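Local coordinates for chorismate mutase protein (Bartonella henselae, PDB 3RMI) that probably catalyses the rearrangement of chorismate to prephenate as an all-helical AroQ-type chorismate mutase dimer, captured here with D-malate bound, at residues Glu59-Arg67 and Ala80-Ile88. Residues are numbered along the deposited sequence; the frame is centred on the assembly and turned at random.
Sequences EQYQIKRLR and AEKFLKFII. With MLT (D-malate), chain D.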
loop_
_atom_site.group_PDB
_atom_site.type_symbol
_atom_site.label_atom_id
_atom_site.label_comp_id
_atom_site.label_asym_id
_atom_site.label_seq_id
_atom_site.Cartn_x
_atom_site.Cartn_y
_atom_site.Cartn_z
ATOM N N GLU A 59 -11.842 12.216 4.654
ATOM C CA GLU A 59 -10.507 11.757 5.076
ATOM C C GLU A 59 -10.593 11.204 6.481
ATOM O O GLU A 59 -10.071 10.136 6.771
ATOM C CB GLU A 59 -9.499 12.929 5.065
ATOM C CG GLU A 59 -8.246 12.809 4.176
ATOM C CD GLU A 59 -8.243 13.734 2.884
ATOM O OE1 GLU A 59 -9.113 13.587 1.950
ATOM O OE2 GLU A 59 -7.306 14.594 2.809
ATOM N N GLN A 60 -11.270 11.946 7.348
ATOM C CA GLN A 60 -11.394 11.593 8.760
ATOM C C GLN A 60 -12.113 10.279 8.949
ATOM O O GLN A 60 -11.736 9.483 9.807
ATOM C CB GLN A 60 -12.223 12.613 9.510
ATOM C CG GLN A 60 -11.479 13.695 10.195
ATOM C CD GLN A 60 -12.447 14.767 10.733
ATOM O OE1 GLN A 60 -12.276 15.952 10.432
ATOM N NE2 GLN A 60 -13.482 14.345 11.500
ATOM N N TYR A 61 -13.191 10.090 8.191
ATOM C CA TYR A 61 -13.954 8.841 8.232
ATOM C C TYR A 61 -13.092 7.650 7.768
ATOM O O TYR A 61 -13.067 6.602 8.397
ATOM C CB TYR A 61 -15.225 8.976 7.353
ATOM C CG TYR A 61 -15.942 7.665 7.082
ATOM C CD1 TYR A 61 -16.798 7.089 8.039
ATOM C CD2 TYR A 61 -15.750 6.983 5.878
ATOM C CE1 TYR A 61 -17.451 5.860 7.784
ATOM C CE2 TYR A 61 -16.382 5.762 5.631
ATOM C CZ TYR A 61 -17.225 5.208 6.577
ATOM O OH TYR A 61 -17.852 4.018 6.297
ATOM N N GLN A 62 -12.391 7.829 6.661
ATOM C CA GLN A 62 -11.614 6.735 6.081
ATOM C C GLN A 62 -10.554 6.291 7.098
ATOM O O GLN A 62 -10.324 5.117 7.277
ATOM C CB GLN A 62 -10.933 7.160 4.778
ATOM C CG GLN A 62 -11.810 7.529 3.586
ATOM C CD GLN A 62 -10.971 7.892 2.373
ATOM O OE1 GLN A 62 -10.520 7.009 1.649
ATOM N NE2 GLN A 62 -10.742 9.179 2.151
ATOM N N ILE A 63 -9.951 7.245 7.790
ATOM C CA ILE A 63 -8.915 6.953 8.757
ATOM C C ILE A 63 -9.479 6.250 9.994
ATOM O O ILE A 63 -8.906 5.242 10.415
ATOM C CB ILE A 63 -8.145 8.229 9.181
ATOM C CG1 ILE A 63 -7.227 8.694 8.046
ATOM C CG2 ILE A 63 -7.306 7.971 10.432
ATOM C CD1 ILE A 63 -6.716 10.132 8.239
ATOM N N LYS A 64 -10.571 6.762 10.583
ATOM C CA LYS A 64 -11.119 6.145 11.794
ATOM C C LYS A 64 -11.539 4.722 11.453
ATOM O O LYS A 64 -11.241 3.786 12.186
ATOM C CB LYS A 64 -12.284 6.954 12.464
ATOM N N ARG A 65 -12.201 4.568 10.311
ATOM C CA ARG A 65 -12.699 3.265 9.883
ATOM C C ARG A 65 -11.566 2.269 9.672
ATOM O O ARG A 65 -11.625 1.153 10.139
ATOM C CB ARG A 65 -13.503 3.428 8.612
ATOM C CG ARG A 65 -14.074 2.142 8.057
ATOM C CD ARG A 65 -14.633 2.375 6.651
ATOM N NE ARG A 65 -14.866 1.137 5.908
ATOM C CZ ARG A 65 -14.000 0.580 5.061
ATOM N NH1 ARG A 65 -12.775 1.120 4.778
ATOM N NH2 ARG A 65 -14.384 -0.548 4.457
ATOM N N LEU A 66 -10.517 2.680 8.999
ATOM C CA LEU A 66 -9.448 1.748 8.713
ATOM C C LEU A 66 -8.691 1.389 9.990
ATOM O O LEU A 66 -8.245 0.258 10.167
ATOM C CB LEU A 66 -8.510 2.294 7.629
ATOM C CG LEU A 66 -7.765 1.199 6.855
ATOM C CD1 LEU A 66 -8.781 0.303 6.094
ATOM C CD2 LEU A 66 -6.740 1.793 5.895
ATOM N N ARG A 67 -8.560 2.352 10.889
ATOM C CA ARG A 67 -7.941 2.064 12.165
ATOM C C ARG A 67 -8.741 0.995 12.923
ATOM O O ARG A 67 -8.137 0.038 13.435
ATOM C CB ARG A 67 -7.772 3.340 12.988
ATOM C CG ARG A 67 -6.598 4.207 12.532
ATOM C CD ARG A 67 -6.516 5.484 13.381
ATOM N NE ARG A 67 -6.068 5.173 14.725
ATOM C CZ ARG A 67 -4.798 5.135 15.136
ATOM N NH1 ARG A 67 -3.794 5.454 14.326
ATOM N NH2 ARG A 67 -4.539 4.813 16.399
ATOM N N ALA A 80 -1.598 1.282 9.528
ATOM C CA ALA A 80 -2.766 1.405 8.659
ATOM C C ALA A 80 -2.995 2.875 8.266
ATOM O O ALA A 80 -3.198 3.191 7.102
ATOM C CB ALA A 80 -4.020 0.815 9.330
ATOM N N GLU A 81 -2.935 3.771 9.240
ATOM C CA GLU A 81 -3.147 5.207 8.997
ATOM C C GLU A 81 -2.054 5.801 8.130
ATOM O O GLU A 81 -2.345 6.538 7.215
ATOM C CB GLU A 81 -3.207 5.998 10.321
ATOM C CG GLU A 81 -3.579 7.473 10.125
ATOM C CD GLU A 81 -3.792 8.241 11.409
ATOM O OE1 GLU A 81 -4.052 7.617 12.474
ATOM O OE2 GLU A 81 -3.690 9.490 11.344
ATOM N N LYS A 82 -0.804 5.505 8.458
ATOM C CA LYS A 82 0.349 5.938 7.674
ATOM C C LYS A 82 0.196 5.496 6.219
ATOM O O LYS A 82 0.474 6.258 5.286
ATOM C CB LYS A 82 1.633 5.334 8.267
ATOM C CG LYS A 82 2.895 6.169 8.057
ATOM C CD LYS A 82 4.160 5.595 8.766
ATOM C CE LYS A 82 5.460 6.268 8.192
ATOM N NZ LYS A 82 6.782 5.745 8.715
ATOM N N PHE A 83 -0.255 4.257 6.033
ATOM C CA PHE A 83 -0.457 3.691 4.695
ATOM C C PHE A 83 -1.582 4.393 3.940
ATOM O O PHE A 83 -1.421 4.787 2.778
ATOM C CB PHE A 83 -0.732 2.196 4.794
ATOM C CG PHE A 83 -1.253 1.588 3.518
ATOM C CD1 PHE A 83 -0.471 1.492 2.418
ATOM C CD2 PHE A 83 -2.555 1.135 3.431
ATOM C CE1 PHE A 83 -0.973 0.948 1.241
ATOM C CE2 PHE A 83 -3.040 0.594 2.268
ATOM C CZ PHE A 83 -2.237 0.504 1.179
ATOM N N LEU A 84 -2.721 4.567 4.590
ATOM C CA LEU A 84 -3.822 5.262 3.949
ATOM C C LEU A 84 -3.446 6.708 3.594
ATOM O O LEU A 84 -3.770 7.195 2.509
ATOM C CB LEU A 84 -5.045 5.227 4.847
ATOM C CG LEU A 84 -6.322 5.914 4.370
ATOM C CD1 LEU A 84 -6.878 5.304 3.084
ATOM C CD2 LEU A 84 -7.349 5.849 5.505
ATOM N N LYS A 85 -2.734 7.380 4.480
ATOM C CA LYS A 85 -2.351 8.747 4.221
ATOM C C LYS A 85 -1.395 8.844 3.048
ATOM O O LYS A 85 -1.416 9.817 2.299
ATOM C CB LYS A 85 -1.706 9.378 5.471
ATOM C CG LYS A 85 -2.728 9.849 6.515
ATOM C CD LYS A 85 -2.080 10.656 7.656
ATOM C CE LYS A 85 -3.039 11.727 8.155
ATOM N NZ LYS A 85 -2.751 12.134 9.573
ATOM N N PHE A 86 -0.538 7.840 2.908
ATOM C CA PHE A 86 0.353 7.715 1.760
ATOM C C PHE A 86 -0.444 7.610 0.472
ATOM O O PHE A 86 -0.130 8.264 -0.526
ATOM C CB PHE A 86 1.268 6.483 1.944
ATOM C CG PHE A 86 2.140 6.188 0.763
ATOM C CD1 PHE A 86 3.346 6.874 0.589
ATOM C CD2 PHE A 86 1.764 5.235 -0.172
ATOM C CE1 PHE A 86 4.162 6.616 -0.493
ATOM C CE2 PHE A 86 2.566 4.971 -1.278
ATOM C CZ PHE A 86 3.777 5.667 -1.435
ATOM N N ILE A 87 -1.482 6.787 0.482
ATOM C CA ILE A 87 -2.326 6.670 -0.692
ATOM C C ILE A 87 -3.086 7.984 -0.956
ATOM O O ILE A 87 -3.162 8.458 -2.092
ATOM C CB ILE A 87 -3.320 5.520 -0.558
ATOM C CG1 ILE A 87 -2.581 4.187 -0.422
ATOM C CG2 ILE A 87 -4.202 5.456 -1.762
ATOM C CD1 ILE A 87 -1.712 3.865 -1.646
ATOM N N ILE A 88 -3.613 8.592 0.092
ATOM C CA ILE A 88 -4.463 9.778 -0.087
ATOM C C ILE A 88 -3.674 10.944 -0.639
ATOM O O ILE A 88 -4.203 11.757 -1.386
ATOM C CB ILE A 88 -5.091 10.202 1.217
ATOM C CG1 ILE A 88 -6.200 9.231 1.613
ATOM C CG2 ILE A 88 -5.607 11.668 1.140
ATOM C CD1 ILE A 88 -6.774 9.560 3.045
HETATM C C1 MLT D . -11.502 10.951 -2.306
HETATM O O1 MLT D . -12.242 11.978 -2.397
HETATM O O2 MLT D . -10.307 11.196 -2.396
HETATM C C2 MLT D . -12.012 9.537 -2.136
HETATM O O3 MLT D . -13.221 9.721 -1.467
HETATM C C3 MLT D . -11.298 8.442 -1.338
HETATM C C4 MLT D . -9.805 8.592 -0.983
HETATM O O4 MLT D . -9.362 9.599 -0.316
HETATM O O5 MLT D . -8.982 7.682 -1.288
#
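Gln62 and Ile88 meet at a bound D-malate: NE2 of Gln62 lies 4.1 Å from CD1 of Ile88 and donates a nearly straight hydrogen bond to carboxylate O4 of the ligand, 2.9 Å away. CG1 of Ile88 approaches the same oxygen. Arg35, Lys46 and Arg58 of the same chain and Arg18 of the second subunit also hydrogen-bond the malate; they probably give this site, shared between chains, a positive character. Behind it, segments 59-67 and 80-88, on helices 56-72 and 77-106, run roughly antiparallel (147°), their axes 9.4 Å apart at closest approach. Leu84 fills the centre: with CG trans to the backbone N (chi1 179°), its CD2 reaches the backbone of 59-67, 3.5 Å from O of Gln62, and also touches CG1 of Ile63. CD2 of Leu66 rests on CB of Leu84 and beside O of Ala80, while the bent chain of Glu59 lays CG against CD1 of Ile88 (3.7 Å). Along the opposite border from the ligand, the extended Glu81 crosses CG2 of Ile63 and forms a salt bridge from OE1 to NH1 of Arg67 (2.9 Å), its hydrogen bond bent and OE1 out of the guanidinium plane; guanidinium and carboxylate planes stand 85° apart. Asp78 also pairs with that NH1, and Lys85 weakly bonds OE2 of Glu81. An apolar seam thus separates a salt-bridge network, where Arg67-Glu81 alone crosses between segments, from an amide presented to an anion, consistent with a pocket receiving chorismate's carboxylates.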